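Local atomic coordinates of L-threonine-O-3-phosphate decarboxylase (Porphyromonas gingivalis, PDB entry 3FKD), a protein that probably binds pyridoxal 5'-phosphate and belongs to the class I and II aminotransferase family, probably acting as an L-threonine-O-3-phosphate decarboxylase. Residues A[148-159]-A[177-188]. Residues are numbered along the deposited sequence; the frame is centred on the assembly and turned at random.
Sequences RTEILRLLNDHP and VIRPADIKGRKN
R148, in the first turn of helix 148-157, grips D182 end-on: NH1 gives a hydrogen bond to OD2 (2.9 Å) and NH2 one to OD1 (3.0 Å), both from the syn side of the carboxylate. This bidentate salt bridge is not flat, guanidinium and carboxylate planes lying 41° apart. The R148 chain runs extended from CG to NE, which lets NH1 reach V177 O as well, at 3.0 Å. R179 lays its guanidinium flat over one face of R148's, centres 3.8 Å apart and planes at 10°; I178 CD1 lies over the opposite face. D182 is held by its own loop: R179 N donates to OD2 on the anti side, and D182 O receives R186 NE.

Further along the helix, L152 CD2 packs on I178 CD1 (3.5 Å) and over one face of the R186 guanidinium, while L155 CG rests on R186 CD. At the far end N188, its CG turned between backbone N and carbonyl carbon (chi1 73°), sends ND2 weakly to L155 O and H158 O. Helix and loop lead into strands 162-166 and 189-194, parallel neighbours in the seven-stranded sheet of the fold type I large domain. D182 takes up R148's charge and E176 gives R179 a long, weak ion pair, which probably lets the arginines stack; three N-H groups around D182 should favour its ionised form.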
loop_
_atom_site.group_PDB
_atom_site.type_symbol
_atom_site.label_atom_id
_atom_site.label_comp_id
_atom_site.label_asym_id
_atom_site.label_seq_id
_atom_site.Cartn_x
_atom_site.Cartn_y
_atom_site.Cartn_z
ATOM N N ARG A 148 -28.247 -11.661 8.367
ATOM C CA ARG A 148 -27.172 -12.445 8.978
ATOM C C ARG A 148 -27.510 -13.912 8.843
ATOM O O ARG A 148 -26.627 -14.744 8.684
ATOM C CB ARG A 148 -26.990 -12.047 10.457
ATOM C CG ARG A 148 -26.638 -13.199 11.380
ATOM C CD ARG A 148 -26.335 -12.800 12.824
ATOM N NE ARG A 148 -25.683 -13.941 13.464
ATOM C CZ ARG A 148 -24.361 -14.105 13.569
ATOM N NH1 ARG A 148 -23.540 -13.163 13.136
ATOM N NH2 ARG A 148 -23.857 -15.196 14.135
ATOM N N THR A 149 -28.811 -14.196 8.872
ATOM C CA THR A 149 -29.373 -15.547 8.769
ATOM C C THR A 149 -29.352 -16.138 7.362
ATOM O O THR A 149 -29.115 -17.328 7.188
ATOM C CB THR A 149 -30.834 -15.548 9.248
ATOM O OG1 THR A 149 -30.924 -14.824 10.478
ATOM C CG2 THR A 149 -31.337 -16.957 9.462
ATOM N N GLU A 150 -29.622 -15.319 6.359
ATOM C CA GLU A 150 -29.604 -15.800 4.981
ATOM C C GLU A 150 -28.179 -16.188 4.641
ATOM O O GLU A 150 -27.923 -17.198 3.980
ATOM C CB GLU A 150 -30.121 -14.724 4.027
ATOM C CG GLU A 150 -29.860 -15.028 2.563
ATOM C CD GLU A 150 -30.613 -16.252 2.043
ATOM O OE1 GLU A 150 -31.554 -16.729 2.727
ATOM O OE2 GLU A 150 -30.263 -16.729 0.937
ATOM N N ILE A 151 -27.242 -15.395 5.134
ATOM C CA ILE A 151 -25.840 -15.678 4.932
ATOM C C ILE A 151 -25.442 -16.993 5.605
ATOM O O ILE A 151 -24.846 -17.846 4.947
ATOM C CB ILE A 151 -24.958 -14.496 5.367
ATOM C CG1 ILE A 151 -25.145 -13.341 4.382
ATOM C CG2 ILE A 151 -23.510 -14.900 5.379
ATOM C CD1 ILE A 151 -24.260 -12.150 4.607
ATOM N N LEU A 152 -25.786 -17.177 6.886
ATOM C CA LEU A 152 -25.454 -18.437 7.585
ATOM C C LEU A 152 -25.893 -19.743 6.876
ATOM O O LEU A 152 -25.216 -20.763 6.962
ATOM C CB LEU A 152 -25.950 -18.429 9.039
ATOM C CG LEU A 152 -25.299 -17.328 9.858
ATOM C CD1 LEU A 152 -25.943 -17.129 11.217
ATOM C CD2 LEU A 152 -23.796 -17.649 9.985
ATOM N N ARG A 153 -27.017 -19.734 6.179
ATOM C CA ARG A 153 -27.414 -20.972 5.534
ATOM C C ARG A 153 -26.614 -21.185 4.267
ATOM O O ARG A 153 -26.356 -22.322 3.895
ATOM C CB ARG A 153 -28.929 -21.092 5.324
ATOM C CG ARG A 153 -29.559 -20.309 4.161
ATOM C CD ARG A 153 -30.980 -19.919 4.580
ATOM N NE ARG A 153 -31.037 -19.933 6.047
ATOM C CZ ARG A 153 -31.947 -20.582 6.771
ATOM N NH1 ARG A 153 -32.936 -21.240 6.168
ATOM N NH2 ARG A 153 -31.880 -20.554 8.097
ATOM N N LEU A 154 -26.172 -20.100 3.632
ATOM C CA LEU A 154 -25.240 -20.218 2.506
ATOM C C LEU A 154 -23.879 -20.846 2.911
ATOM O O LEU A 154 -23.340 -21.714 2.218
ATOM C CB LEU A 154 -24.978 -18.847 1.891
ATOM C CG LEU A 154 -26.113 -18.003 1.366
ATOM C CD1 LEU A 154 -25.724 -16.553 1.449
ATOM C CD2 LEU A 154 -26.401 -18.408 -0.070
ATOM N N LEU A 155 -23.312 -20.353 4.006
ATOM C CA LEU A 155 -22.071 -20.874 4.537
ATOM C C LEU A 155 -22.243 -22.346 4.801
ATOM O O LEU A 155 -21.385 -23.157 4.472
ATOM C CB LEU A 155 -21.709 -20.166 5.853
ATOM C CG LEU A 155 -20.976 -18.811 5.868
ATOM C CD1 LEU A 155 -20.271 -18.528 4.559
ATOM C CD2 LEU A 155 -21.896 -17.696 6.192
ATOM N N ASN A 156 -23.374 -22.684 5.405
ATOM C CA ASN A 156 -23.681 -24.061 5.758
ATOM C C ASN A 156 -24.035 -24.962 4.567
ATOM O O ASN A 156 -23.596 -26.115 4.512
ATOM C CB ASN A 156 -24.782 -24.094 6.808
ATOM C CG ASN A 156 -24.338 -23.469 8.131
ATOM O OD1 ASN A 156 -25.109 -22.770 8.788
ATOM N ND2 ASN A 156 -23.082 -23.715 8.517
ATOM N N ASP A 157 -24.802 -24.433 3.614
ATOM C CA ASP A 157 -25.260 -25.219 2.466
ATOM C C ASP A 157 -24.174 -25.461 1.450
ATOM O O ASP A 157 -24.208 -26.475 0.763
ATOM C CB ASP A 157 -26.483 -24.581 1.774
ATOM C CG ASP A 157 -27.688 -24.523 2.679
ATOM O OD1 ASP A 157 -27.850 -25.470 3.487
ATOM O OD2 ASP A 157 -28.456 -23.528 2.598
ATOM N N HIS A 158 -23.214 -24.541 1.355
ATOM C CA HIS A 158 -22.108 -24.683 0.391
ATOM C C HIS A 158 -20.684 -24.640 0.995
ATOM O O HIS A 158 -19.937 -23.685 0.789
ATOM C CB HIS A 158 -22.236 -23.635 -0.715
ATOM C CG HIS A 158 -23.620 -23.492 -1.253
ATOM N ND1 HIS A 158 -24.448 -22.447 -0.906
ATOM C CD2 HIS A 158 -24.324 -24.261 -2.121
ATOM C CE1 HIS A 158 -25.605 -22.577 -1.538
ATOM N NE2 HIS A 158 -25.553 -23.670 -2.281
ATOM N N PRO A 159 -20.309 -25.698 1.717
ATOM C CA PRO A 159 -18.996 -25.921 2.335
ATOM C C PRO A 159 -17.824 -25.714 1.386
ATOM O O PRO A 159 -16.707 -25.416 1.802
ATOM C CB PRO A 159 -19.052 -27.403 2.715
ATOM C CG PRO A 159 -20.475 -27.656 2.954
ATOM C CD PRO A 159 -21.226 -26.820 1.972
ATOM N N VAL A 177 -25.516 -8.291 11.958
ATOM C CA VAL A 177 -24.524 -8.659 10.973
ATOM C C VAL A 177 -23.727 -9.883 11.370
ATOM O O VAL A 177 -23.635 -10.236 12.558
ATOM C CB VAL A 177 -23.552 -7.514 10.693
ATOM C CG1 VAL A 177 -24.292 -6.340 10.051
ATOM C CG2 VAL A 177 -22.817 -7.118 11.988
ATOM N N ILE A 178 -23.180 -10.533 10.349
ATOM C CA ILE A 178 -22.113 -11.484 10.515
ATOM C C ILE A 178 -20.938 -10.718 11.146
ATOM O O ILE A 178 -20.718 -9.543 10.852
ATOM C CB ILE A 178 -21.707 -12.090 9.143
ATOM C CG1 ILE A 178 -22.752 -13.092 8.664
ATOM C CG2 ILE A 178 -20.333 -12.751 9.222
ATOM C CD1 ILE A 178 -22.605 -14.486 9.279
ATOM N N ARG A 179 -20.198 -11.372 12.031
ATOM C CA ARG A 179 -19.091 -10.706 12.711
ATOM C C ARG A 179 -17.873 -11.614 12.721
ATOM O O ARG A 179 -17.983 -12.780 12.339
ATOM C CB ARG A 179 -19.503 -10.276 14.118
ATOM C CG ARG A 179 -20.362 -11.253 14.843
ATOM C CD ARG A 179 -21.379 -10.556 15.769
ATOM N NE ARG A 179 -22.249 -11.556 16.398
ATOM C CZ ARG A 179 -23.566 -11.613 16.255
ATOM N NH1 ARG A 179 -24.197 -10.704 15.537
ATOM N NH2 ARG A 179 -24.253 -12.568 16.853
ATOM N N PRO A 180 -16.702 -11.087 13.128
ATOM C CA PRO A 180 -15.445 -11.857 12.970
ATOM C C PRO A 180 -15.480 -13.252 13.625
ATOM O O PRO A 180 -14.923 -14.227 13.095
ATOM C CB PRO A 180 -14.393 -10.967 13.640
ATOM C CG PRO A 180 -14.967 -9.588 13.588
ATOM C CD PRO A 180 -16.471 -9.742 13.687
ATOM N N ALA A 181 -16.163 -13.340 14.760
ATOM C CA ALA A 181 -16.215 -14.594 15.520
ATOM C C ALA A 181 -17.073 -15.695 14.854
ATOM O O ALA A 181 -17.197 -16.798 15.377
ATOM C CB ALA A 181 -16.663 -14.320 16.985
ATOM N N ASP A 182 -17.658 -15.386 13.698
ATOM C CA ASP A 182 -18.300 -16.414 12.876
ATOM C C ASP A 182 -17.355 -17.379 12.139
ATOM O O ASP A 182 -17.799 -18.430 11.706
ATOM C CB ASP A 182 -19.294 -15.792 11.900
ATOM C CG ASP A 182 -20.488 -15.164 12.612
ATOM O OD1 ASP A 182 -20.984 -15.790 13.576
ATOM O OD2 ASP A 182 -20.908 -14.040 12.230
ATOM N N ILE A 183 -16.064 -17.050 12.016
ATOM C CA ILE A 183 -15.124 -17.940 11.333
ATOM C C ILE A 183 -14.973 -19.254 12.077
ATOM O O ILE A 183 -14.419 -20.214 11.561
ATOM C CB ILE A 183 -13.723 -17.318 11.199
ATOM C CG1 ILE A 183 -13.151 -17.012 12.584
ATOM C CG2 ILE A 183 -13.762 -16.054 10.359
ATOM C CD1 ILE A 183 -11.670 -16.612 12.579
ATOM N N LYS A 184 -15.481 -19.279 13.304
ATOM C CA LYS A 184 -15.222 -20.380 14.228
ATOM C C LYS A 184 -16.031 -21.638 13.924
ATOM O O LYS A 184 -17.266 -21.617 13.979
ATOM C CB LYS A 184 -15.457 -19.930 15.665
ATOM C CG LYS A 184 -14.542 -18.804 16.082
ATOM C CD LYS A 184 -14.648 -18.505 17.579
ATOM C CE LYS A 184 -13.609 -17.503 17.975
ATOM N NZ LYS A 184 -14.134 -16.632 19.045
ATOM N N GLY A 185 -15.317 -22.726 13.623
ATOM C CA GLY A 185 -15.934 -23.989 13.278
ATOM C C GLY A 185 -16.526 -23.885 11.894
ATOM O O GLY A 185 -17.526 -24.517 11.567
ATOM N N ARG A 186 -15.888 -23.059 11.074
ATOM C CA ARG A 186 -16.386 -22.710 9.755
ATOM C C ARG A 186 -15.156 -22.320 8.976
ATOM O O ARG A 186 -14.385 -21.462 9.396
ATOM C CB ARG A 186 -17.345 -21.527 9.848
ATOM C CG ARG A 186 -18.303 -21.434 8.698
ATOM C CD ARG A 186 -19.150 -20.147 8.782
ATOM N NE ARG A 186 -19.634 -19.882 10.129
ATOM C CZ ARG A 186 -20.750 -20.387 10.620
ATOM N NH1 ARG A 186 -21.113 -20.099 11.854
ATOM N NH2 ARG A 186 -21.490 -21.189 9.878
ATOM N N LYS A 187 -14.963 -22.966 7.838
ATOM C CA LYS A 187 -13.748 -22.775 7.069
ATOM C C LYS A 187 -13.965 -21.948 5.826
ATOM O O LYS A 187 -13.011 -21.420 5.262
ATOM C CB LYS A 187 -13.174 -24.122 6.695
ATOM C CG LYS A 187 -11.898 -24.367 7.412
ATOM C CD LYS A 187 -11.137 -23.044 7.434
ATOM C CE LYS A 187 -9.637 -23.238 7.187
ATOM N NZ LYS A 187 -9.086 -22.064 6.450
ATOM N N ASN A 188 -15.233 -21.825 5.440
ATOM C CA ASN A 188 -15.648 -21.242 4.169
ATOM C C ASN A 188 -16.123 -19.769 4.263
ATOM O O ASN A 188 -16.767 -19.246 3.348
ATOM C CB ASN A 188 -16.750 -22.120 3.537
ATOM C CG ASN A 188 -18.086 -21.980 4.250
ATOM O OD1 ASN A 188 -18.153 -21.932 5.484
ATOM N ND2 ASN A 188 -19.162 -21.876 3.469
#